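Local coordinates for pyrrolysyl-tRNA synthetase (Desulfitobacterium hafniense, PDB 3DSQ) that attaches pyrrolysine to its cognate tRNA, as a class II aminoacyl-tRNA synthetase that works as a homodimer, at the interface of chains A and B. Numbering follows the deposited sequence. Chains: chain A/B, Pyrrolysyl-tRNA synthetase.

The interface of chains A and B. Residues chain A 90, 142, 145-146; chain B 61-62, 64-65, 280.
With CG turned beside its backbone N (chi1 -54°), A:Trp146 lays its indole against B:Arg65, whose CG sits between backbone N and carbonyl carbon (chi1 41°), sending the aliphatic chain across the ring face. The two side chains run past each other in opposite directions. B:Arg65 CB rests over the six-membered ring, 3.7 Å from its centroid, and CD over the five-membered ring, 3.3 Å from its centroid, both CH-pi contacts. A bend at chi3 then carries the guanidinium on, its plane tilted 61° from the indole. There NH1 forms a salt bridge of 2.6 Å with B:Glu62 OE2, one helical turn back on helix 39-68; the carboxylate uses its syn lone pair, but NH1 is met well out of the guanidinium plane. A:Leu142 CD2 backs the opposite indole face, and B:Leu61 CB lies in plane at the ring's edge. Replacing A:Trp146 with an alanine would probably leave the B:Arg65 methylenes without their aromatic bed and open a gap beside B:Leu64. This is part of the two-fold homodimer interface, where the helix of one subunit packs against the loop after helix 132-142 and strand 90-91 of the other. Leucines extend the apolar seam: A:Leu142 CD2 meets B:Leu280 CD1 at 4.0 Å, their side chains nearly perpendicular, and A:Leu145 CD1 lies 3.6 Å from B:Leu61 CD1. B:Leu64 CD1 reaches both A:Val90 CG1 and the indole carbon CH2 of A:Trp146.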
loop_
_atom_site.group_PDB
_atom_site.type_symbol
_atom_site.label_atom_id
_atom_site.label_comp_id
_atom_site.label_asym_id
_atom_site.label_seq_id
_atom_site.Cartn_x
_atom_site.Cartn_y
_atom_site.Cartn_z
ATOM N N VAL A 90 12.799 -10.104 -5.951
ATOM C CA VAL A 90 12.206 -8.982 -6.650
ATOM C C VAL A 90 10.880 -8.662 -5.951
ATOM O O VAL A 90 10.051 -9.545 -5.747
ATOM C CB VAL A 90 11.928 -9.327 -8.117
ATOM C CG1 VAL A 90 11.137 -8.192 -8.776
ATOM C CG2 VAL A 90 13.248 -9.555 -8.854
ATOM N N LEU A 142 5.985 -14.611 -15.005
ATOM C CA LEU A 142 7.430 -14.440 -14.945
ATOM C C LEU A 142 8.230 -15.656 -15.393
ATOM O O LEU A 142 9.297 -15.520 -15.998
ATOM C CB LEU A 142 7.840 -14.015 -13.531
ATOM C CG LEU A 142 7.401 -12.594 -13.143
ATOM C CD1 LEU A 142 7.870 -12.260 -11.735
ATOM C CD2 LEU A 142 7.973 -11.587 -14.138
ATOM N N LEU A 145 9.382 -15.605 -18.844
ATOM C CA LEU A 145 10.374 -14.610 -19.231
ATOM C C LEU A 145 11.733 -14.836 -18.573
ATOM O O LEU A 145 12.769 -14.595 -19.191
ATOM C CB LEU A 145 9.875 -13.205 -18.878
ATOM C CG LEU A 145 8.448 -12.852 -19.308
ATOM C CD1 LEU A 145 8.079 -11.482 -18.756
ATOM C CD2 LEU A 145 8.330 -12.866 -20.824
ATOM N N TRP A 146 11.729 -15.291 -17.321
ATOM C CA TRP A 146 12.978 -15.519 -16.595
ATOM C C TRP A 146 13.189 -16.992 -16.285
ATOM O O TRP A 146 12.231 -17.762 -16.223
ATOM C CB TRP A 146 12.996 -14.749 -15.261
ATOM C CG TRP A 146 12.737 -13.266 -15.344
ATOM C CD1 TRP A 146 12.837 -12.467 -16.448
ATOM C CD2 TRP A 146 12.357 -12.405 -14.259
ATOM N NE1 TRP A 146 12.540 -11.166 -16.119
ATOM C CE2 TRP A 146 12.243 -11.099 -14.781
ATOM C CE3 TRP A 146 12.103 -12.616 -12.892
ATOM C CZ2 TRP A 146 11.884 -9.999 -13.985
ATOM C CZ3 TRP A 146 11.748 -11.526 -12.101
ATOM C CH2 TRP A 146 11.643 -10.232 -12.654
ATOM N N LEU B 61 12.902 -5.504 -18.024
ATOM C CA LEU B 61 12.653 -6.421 -16.921
ATOM C C LEU B 61 13.926 -7.029 -16.347
ATOM O O LEU B 61 13.987 -7.327 -15.155
ATOM C CB LEU B 61 11.684 -7.532 -17.352
ATOM C CG LEU B 61 10.227 -7.056 -17.398
ATOM C CD1 LEU B 61 9.292 -8.166 -17.861
ATOM C CD2 LEU B 61 9.834 -6.579 -16.007
ATOM N N GLU B 62 14.939 -7.214 -17.192
ATOM C CA GLU B 62 16.205 -7.777 -16.739
ATOM C C GLU B 62 16.812 -6.860 -15.694
ATOM O O GLU B 62 17.350 -7.304 -14.682
ATOM C CB GLU B 62 17.168 -7.933 -17.917
ATOM C CG GLU B 62 16.886 -9.149 -18.757
ATOM C CD GLU B 62 16.941 -10.418 -17.936
ATOM O OE1 GLU B 62 18.009 -10.698 -17.340
ATOM O OE2 GLU B 62 15.920 -11.137 -17.883
ATOM N N LEU B 64 15.236 -4.997 -13.753
ATOM C CA LEU B 64 14.447 -5.178 -12.545
ATOM C C LEU B 64 14.882 -6.408 -11.750
ATOM O O LEU B 64 15.004 -6.348 -10.530
ATOM C CB LEU B 64 12.958 -5.271 -12.929
ATOM C CG LEU B 64 11.870 -5.664 -11.926
ATOM C CD1 LEU B 64 11.915 -7.146 -11.723
ATOM C CD2 LEU B 64 12.040 -4.926 -10.613
ATOM N N ARG B 65 15.138 -7.518 -12.432
ATOM C CA ARG B 65 15.539 -8.741 -11.744
ATOM C C ARG B 65 16.969 -8.801 -11.203
ATOM O O ARG B 65 17.218 -9.459 -10.193
ATOM C CB ARG B 65 15.300 -9.951 -12.647
ATOM C CG ARG B 65 15.672 -9.712 -14.086
ATOM C CD ARG B 65 15.668 -11.000 -14.897
ATOM N NE ARG B 65 16.867 -11.796 -14.649
ATOM C CZ ARG B 65 17.240 -12.841 -15.383
ATOM N NH1 ARG B 65 16.509 -13.226 -16.422
ATOM N NH2 ARG B 65 18.350 -13.498 -15.080
ATOM N N LEU B 280 4.392 -5.003 -15.078
ATOM C CA LEU B 280 5.353 -5.039 -13.989
ATOM C C LEU B 280 6.424 -4.028 -14.354
ATOM O O LEU B 280 7.033 -4.130 -15.414
ATOM C CB LEU B 280 5.991 -6.422 -13.854
ATOM C CG LEU B 280 6.562 -6.878 -12.501
ATOM C CD1 LEU B 280 7.735 -7.806 -12.767
ATOM C CD2 LEU B 280 7.003 -5.713 -11.639
#